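PDB 5NDX: glycosyl hydrolase from Rhizobium leguminosarum bv. trifolii, which probably hydrolyses O-glycosidic bonds as a family 39 glycoside hydrolase, a bacterial orthologue of human alpha-L-iduronidase. Local coordinates for residues A[182-187]-A[217-222]; A[191-196]-A[246-251]. The protein carries 2 engineered substitutions. All coordinates share one frame; numbering follows the deposited sequence.

Interaction 1: A[182-187]-A[217-222]. With 8U8 ((2~{R},3~{S},4~{S},5~{R},6~{S})-6-(4-methyl-2-oxidanylidene-chromen-7-yl)oxy-3,4,5-tris(oxidanyl)oxane-2-carboxylic acid), chain M.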
loop_
_atom_site.group_PDB
_atom_site.type_symbol
_atom_site.label_atom_id
_atom_site.label_comp_id
_atom_site.label_asym_id
_atom_site.label_seq_id
_atom_site.Cartn_x
_atom_site.Cartn_y
_atom_site.Cartn_z
ATOM N N PRO A 182 16.969 6.844 11.125
ATOM C CA PRO A 182 16.630 8.265 10.955
ATOM C C PRO A 182 15.749 8.631 9.748
ATOM O O PRO A 182 15.447 9.808 9.557
ATOM C CB PRO A 182 18.007 8.912 10.756
ATOM C CG PRO A 182 18.857 7.820 10.155
ATOM C CD PRO A 182 18.272 6.487 10.540
ATOM N N GLY A 183 15.314 7.663 8.949
ATOM C CA GLY A 183 14.580 7.985 7.714
ATOM C C GLY A 183 15.344 8.890 6.741
ATOM O O GLY A 183 14.781 9.841 6.178
ATOM N N THR A 184 16.625 8.589 6.561
ATOM C CA THR A 184 17.511 9.372 5.711
ATOM C C THR A 184 17.376 9.003 4.230
ATOM O O THR A 184 17.090 7.841 3.887
ATOM C CB THR A 184 18.985 9.231 6.167
ATOM O OG1 THR A 184 19.254 7.882 6.576
ATOM C CG2 THR A 184 19.258 10.180 7.343
ATOM N N ALA A 185 17.600 9.997 3.368
ATOM C CA ALA A 185 17.406 9.841 1.930
ATOM C C ALA A 185 18.654 9.355 1.181
ATOM O O ALA A 185 18.533 8.752 0.126
ATOM C CB ALA A 185 16.936 11.149 1.315
ATOM N N ARG A 186 19.831 9.652 1.705
ATOM C CA ARG A 186 21.062 9.300 1.037
ATOM C C ARG A 186 21.848 8.261 1.791
ATOM O O ARG A 186 22.025 8.346 3.013
ATOM C CB ARG A 186 21.898 10.565 0.811
ATOM C CG ARG A 186 21.245 11.452 -0.251
ATOM C CD ARG A 186 21.909 12.814 -0.368
ATOM N NE ARG A 186 21.870 13.461 0.934
ATOM C CZ ARG A 186 22.582 14.529 1.290
ATOM N NH1 ARG A 186 23.398 15.139 0.425
ATOM N NH2 ARG A 186 22.460 15.007 2.531
ATOM N N THR A 187 22.335 7.281 1.043
ATOM C CA THR A 187 22.978 6.118 1.598
ATOM C C THR A 187 24.208 6.535 2.435
ATOM O O THR A 187 25.110 7.237 1.941
ATOM C CB THR A 187 23.352 5.188 0.467
ATOM O OG1 THR A 187 22.188 4.957 -0.343
ATOM C CG2 THR A 187 23.897 3.869 0.985
ATOM N N ILE A 217 15.939 0.510 12.361
ATOM C CA ILE A 217 16.687 1.414 11.540
ATOM C C ILE A 217 15.958 1.644 10.216
ATOM O O ILE A 217 15.678 0.694 9.490
ATOM C CB ILE A 217 18.099 0.845 11.310
ATOM C CG1 ILE A 217 18.838 0.763 12.660
ATOM C CG2 ILE A 217 18.878 1.742 10.368
ATOM C CD1 ILE A 217 20.004 -0.183 12.646
ATOM N N SER A 218 15.682 2.907 9.889
ATOM C CA SER A 218 14.970 3.228 8.675
ATOM C C SER A 218 15.772 4.118 7.743
ATOM O O SER A 218 16.403 5.090 8.184
ATOM C CB SER A 218 13.615 3.869 8.973
ATOM O OG SER A 218 13.776 5.056 9.674
ATOM N N ILE A 219 15.708 3.782 6.460
ATOM C CA ILE A 219 16.261 4.572 5.372
ATOM C C ILE A 219 15.279 4.613 4.200
ATOM O O ILE A 219 14.351 3.796 4.179
ATOM C CB ILE A 219 17.580 3.948 4.875
ATOM C CG1 ILE A 219 17.398 2.508 4.439
ATOM C CG2 ILE A 219 18.633 3.999 5.978
ATOM C CD1 ILE A 219 18.679 1.904 3.889
ATOM N N HIS A 220 15.455 5.559 3.261
ATOM C CA HIS A 220 14.802 5.482 1.962
ATOM C C HIS A 220 15.836 5.070 0.912
ATOM O O HIS A 220 16.893 5.678 0.804
ATOM C CB HIS A 220 14.267 6.787 1.327
ATOM C CG HIS A 220 13.800 7.824 2.247
ATOM N ND1 HIS A 220 13.226 7.545 3.460
ATOM C CD2 HIS A 220 13.748 9.163 2.094
ATOM C CE1 HIS A 220 12.821 8.662 4.021
ATOM N NE2 HIS A 220 13.173 9.661 3.239
ATOM N N GLU A 221 15.454 4.124 0.100
ATOM C CA GLU A 221 16.244 3.710 -1.057
ATOM C C GLU A 221 15.275 3.489 -2.212
ATOM O O GLU A 221 14.326 2.697 -2.107
ATOM C CB GLU A 221 17.049 2.436 -0.766
ATOM C CG GLU A 221 18.127 2.545 0.328
ATOM C CD GLU A 221 19.276 3.502 -0.025
ATOM O OE1 GLU A 221 19.308 4.029 -1.182
ATOM O OE2 GLU A 221 20.145 3.755 0.870
ATOM N N LYS A 222 15.526 4.197 -3.294
ATOM C CA LYS A 222 14.688 4.228 -4.477
ATOM C C LYS A 222 15.424 3.771 -5.700
ATOM O O LYS A 222 16.652 3.725 -5.741
ATOM C CB LYS A 222 14.133 5.638 -4.672
ATOM C CG LYS A 222 13.424 6.113 -3.415
ATOM C CD LYS A 222 12.385 7.193 -3.679
ATOM C CE LYS A 222 11.835 7.876 -2.405
ATOM N NZ LYS A 222 10.434 8.401 -2.586
HETATM C C15 8U8 M . 15.958 17.073 -1.903
HETATM C C13 8U8 M . 16.297 15.704 -1.809
HETATM C C14 8U8 M . 17.648 15.348 -1.840
HETATM C C16 8U8 M . 18.029 14.009 -1.711
HETATM O O9 8U8 M . 19.233 13.769 -1.779
HETATM O O8 8U8 M . 17.088 13.008 -1.569
HETATM C C11 8U8 M . 15.762 13.331 -1.419
HETATM C C10 8U8 M . 14.847 12.312 -1.138
HETATM C C12 8U8 M . 15.349 14.685 -1.551
HETATM C C7 8U8 M . 13.984 14.972 -1.357
HETATM C C8 8U8 M . 13.073 13.949 -1.071
HETATM C C9 8U8 M . 13.490 12.611 -0.970
HETATM O O2 8U8 M . 12.634 11.574 -0.655
HETATM C C5 8U8 M . 11.179 11.580 -0.926
HETATM O O1 8U8 M . 10.965 11.999 -2.283
HETATM C C1 8U8 M . 9.701 12.396 -2.650
HETATM C C6 8U8 M . 9.585 11.850 -3.957
HETATM O O7 8U8 M . 8.816 12.430 -4.716
HETATM O O6 8U8 M . 10.237 10.847 -4.184
HETATM C C2 8U8 M . 8.509 11.793 -1.846
HETATM O O5 8U8 M . 8.288 10.437 -2.287
HETATM C C3 8U8 M . 8.695 11.891 -0.268
HETATM O O4 8U8 M . 7.765 12.772 0.259
HETATM C C4 8U8 M . 10.145 12.325 0.117
HETATM O O3 8U8 M . 10.337 12.059 1.566
HETATM O O HOH W 1 18.937 6.476 -0.881
#
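The His220 ring lies beside the backbone of 183-185, with Thr184 O 3.7 Å above one face and offset toward the rim. The same oxygen accepts a nearly straight hydrogen bond from His220 N, 2.9 Å long and in the carbonyl plane. His220 ND1 hydrogen-bonds Asp264, which helps set the ring's rotation; NE2 has a weak hydrogen bond to the engineered Gln146, the predicted proton-donor position. Ser218 OG, turned between its own N and carbonyl carbon, makes a weak hydrogen bond with Gly183 N and a stronger one with Glu142. Gly183 N also hydrogen-bonds Ser218 O at 2.9 Å, from above the carbonyl plane. Thr187 and Glu221 cross at about a right angle. Thr187 OG1 donates to the syn lone pair of Glu221 OE2 at 2.7 Å; a water lies between OE1 and Ala185 O, and OE1 also forms a salt bridge with Arg241. At the ligand, Ala185 CB touches 8U8 C10 at 3.4 Å, and Lys222 NZ hydrogen-bonds 8U8 O6 at 2.9 Å. Asp267 and Glu265 pair with this ammonium and probably keep it charged. Strands 179-184 and 216-219 are parallel neighbours in a TIM barrel, and the loops after their C-terminal ends line this 8U8 pocket.

Interaction 2: A[191-196]-A[246-251]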
loop_
_atom_site.group_PDB
_atom_site.type_symbol
_atom_site.label_atom_id
_atom_site.label_comp_id
_atom_site.label_asym_id
_atom_site.label_seq_id
_atom_site.Cartn_x
_atom_site.Cartn_y
_atom_site.Cartn_z
ATOM N N ILE A 191 24.105 12.496 8.735
ATOM C CA ILE A 191 23.052 12.297 9.697
ATOM C C ILE A 191 22.873 10.813 10.065
ATOM O O ILE A 191 22.695 10.484 11.216
ATOM C CB ILE A 191 21.706 12.855 9.187
ATOM C CG1 ILE A 191 21.704 14.386 9.253
ATOM C CG2 ILE A 191 20.551 12.359 10.066
ATOM C CD1 ILE A 191 21.595 14.946 10.684
ATOM N N PHE A 192 22.893 9.934 9.071
ATOM C CA PHE A 192 22.685 8.524 9.326
ATOM C C PHE A 192 23.807 8.012 10.210
ATOM O O PHE A 192 23.549 7.435 11.231
ATOM C CB PHE A 192 22.570 7.702 8.049
ATOM C CG PHE A 192 22.497 6.226 8.303
ATOM C CD1 PHE A 192 23.669 5.451 8.399
ATOM C CD2 PHE A 192 21.270 5.588 8.428
ATOM C CE1 PHE A 192 23.605 4.079 8.659
ATOM C CE2 PHE A 192 21.202 4.227 8.700
ATOM C CZ PHE A 192 22.361 3.464 8.814
ATOM N N ARG A 193 25.043 8.240 9.795
ATOM C CA ARG A 193 26.210 7.773 10.557
ATOM C C ARG A 193 26.227 8.333 11.947
ATOM O O ARG A 193 26.495 7.603 12.904
ATOM C CB ARG A 193 27.508 8.105 9.833
ATOM C CG ARG A 193 27.677 7.247 8.596
ATOM C CD ARG A 193 29.058 7.373 7.950
ATOM N NE ARG A 193 29.003 8.358 6.887
ATOM C CZ ARG A 193 29.535 9.582 6.888
ATOM N NH1 ARG A 193 29.360 10.359 5.821
ATOM N NH2 ARG A 193 30.236 10.051 7.908
ATOM N N ALA A 194 25.872 9.606 12.060
ATOM C CA ALA A 194 25.807 10.253 13.369
ATOM C C ALA A 194 24.772 9.637 14.295
ATOM O O ALA A 194 25.030 9.470 15.491
ATOM C CB ALA A 194 25.547 11.741 13.205
ATOM N N LEU A 195 23.597 9.268 13.781
ATOM C CA LEU A 195 22.555 8.757 14.681
ATOM C C LEU A 195 22.933 7.366 15.172
ATOM O O LEU A 195 22.683 6.988 16.316
ATOM C CB LEU A 195 21.200 8.748 13.993
ATOM C CG LEU A 195 19.861 8.705 14.766
ATOM C CD1 LEU A 195 19.080 7.419 14.558
ATOM C CD2 LEU A 195 19.918 9.053 16.238
ATOM N N MET A 196 23.532 6.599 14.279
ATOM C CA MET A 196 23.981 5.265 14.609
ATOM C C MET A 196 25.070 5.315 15.695
ATOM O O MET A 196 25.003 4.543 16.647
ATOM C CB MET A 196 24.496 4.565 13.343
ATOM C CG MET A 196 23.413 4.366 12.251
ATOM S SD MET A 196 21.744 3.920 12.805
ATOM C CE MET A 196 22.098 2.244 12.888
ATOM N N VAL A 246 23.665 -2.339 5.902
ATOM C CA VAL A 246 23.790 -3.411 6.879
ATOM C C VAL A 246 25.295 -3.763 7.112
ATOM O O VAL A 246 25.711 -3.894 8.252
ATOM C CB VAL A 246 22.944 -4.639 6.477
ATOM C CG1 VAL A 246 23.233 -5.842 7.378
ATOM C CG2 VAL A 246 21.452 -4.311 6.557
ATOM N N ASP A 247 26.097 -3.879 6.058
ATOM C CA ASP A 247 27.543 -4.122 6.208
ATOM C C ASP A 247 28.247 -3.047 7.040
ATOM O O ASP A 247 29.101 -3.362 7.849
ATOM C CB ASP A 247 28.261 -4.204 4.856
ATOM C CG ASP A 247 27.937 -5.468 4.090
ATOM O OD1 ASP A 247 27.524 -6.464 4.716
ATOM O OD2 ASP A 247 28.098 -5.456 2.849
ATOM N N TYR A 248 27.878 -1.792 6.822
ATOM C CA TYR A 248 28.364 -0.697 7.600
ATOM C C TYR A 248 28.026 -0.881 9.079
ATOM O O TYR A 248 28.876 -0.636 9.939
ATOM C CB TYR A 248 27.819 0.616 7.068
ATOM C CG TYR A 248 28.245 1.799 7.880
ATOM C CD1 TYR A 248 27.516 2.196 9.004
ATOM C CD2 TYR A 248 29.376 2.559 7.510
ATOM C CE1 TYR A 248 27.918 3.291 9.777
ATOM C CE2 TYR A 248 29.785 3.660 8.273
ATOM C CZ TYR A 248 29.069 4.014 9.412
ATOM O OH TYR A 248 29.452 5.127 10.155
ATOM N N LEU A 249 26.815 -1.311 9.379
ATOM C CA LEU A 249 26.434 -1.571 10.754
ATOM C C LEU A 249 27.172 -2.761 11.348
ATOM O O LEU A 249 27.551 -2.698 12.514
ATOM C CB LEU A 249 24.925 -1.817 10.918
ATOM C CG LEU A 249 23.997 -0.680 10.487
ATOM C CD1 LEU A 249 22.557 -1.139 10.434
ATOM C CD2 LEU A 249 24.123 0.509 11.398
ATOM N N LYS A 250 27.334 -3.839 10.585
ATOM C CA LYS A 250 28.005 -5.022 11.093
ATOM C C LYS A 250 29.454 -4.659 11.500
ATOM O O LYS A 250 29.901 -5.089 12.535
ATOM C CB LYS A 250 28.014 -6.184 10.094
ATOM C CG LYS A 250 26.695 -6.948 9.917
ATOM C CD LYS A 250 26.899 -8.167 8.994
ATOM C CE LYS A 250 25.594 -8.832 8.537
ATOM N NZ LYS A 250 24.639 -9.273 9.613
ATOM N N GLU A 251 30.129 -3.838 10.697
ATOM C CA GLU A 251 31.511 -3.461 10.934
ATOM C C GLU A 251 31.647 -2.443 12.057
ATOM O O GLU A 251 32.460 -2.630 12.948
ATOM C CB GLU A 251 32.138 -2.893 9.667
ATOM C CG GLU A 251 33.662 -3.011 9.624
ATOM C CD GLU A 251 34.302 -1.915 8.780
ATOM O OE1 GLU A 251 34.685 -2.163 7.609
ATOM O OE2 GLU A 251 34.392 -0.781 9.292
#
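Phe192 is the first residue of 191-196 to meet the other helix. Its CG stands anti to the backbone N (chi1 174°), which brings the ring tip up to Tyr248 and Leu249. Tyr248 CD1 lies at the ring edge, 4.4 Å from Phe192 CE1. Leu249 CD2 is 4.3 Å from Phe192 CZ. Arg193 comes next and lays its aliphatic part against the end of Tyr248, the two side chains crossing at about a right angle. Arg193 CD is 3.2 Å from Tyr248 OH, and Arg193 CG is 3.6 Å from Tyr248 CZ. The chain then bends at chi3, and NE hydrogen-bonds the carbonyl oxygen of Leu188. The guanidinium plane is turned 62° from the tyrosine ring. Both helices belong to the outer layer of the TIM barrel. Their short segments run 34° from parallel with axes 12.1 Å apart, so long side chains bridge the gap. An alanine here in place of Tyr248 removes the ring that meets the Phe192 edge and the Arg193 methylenes, and would probably loosen the outer side of this helix pair. One turn after Phe192, Met196 points toward 246-251. Met196 CG sits 3.6 Å above one face of the Phe192 ring, offset toward the rim, and lies 4.0 Å from Leu249 CD2.

Overall arrangement
From the N terminus, the chain first enters interaction 1 at 182-187, on strand 179-184. It then forms helix 190-200, which holds 191-196 of interaction 2. Strand 216-219 and the residues after it bring 217-222 back beside 182-187, closing a beta-alpha-beta crossover. Helix 235-252 follows, and its 246-251 segment closes the second loop on 191-196. The two loops therefore cross rather than nest. Interaction 1 joins adjacent barrel strands, and interaction 2 joins helices outside them. Ile217 packs on Met196 and Leu249, while Pro182 and Thr184 pack on Phe192. These contacts tie the helix layer to the strands that lead into the ligand pocket.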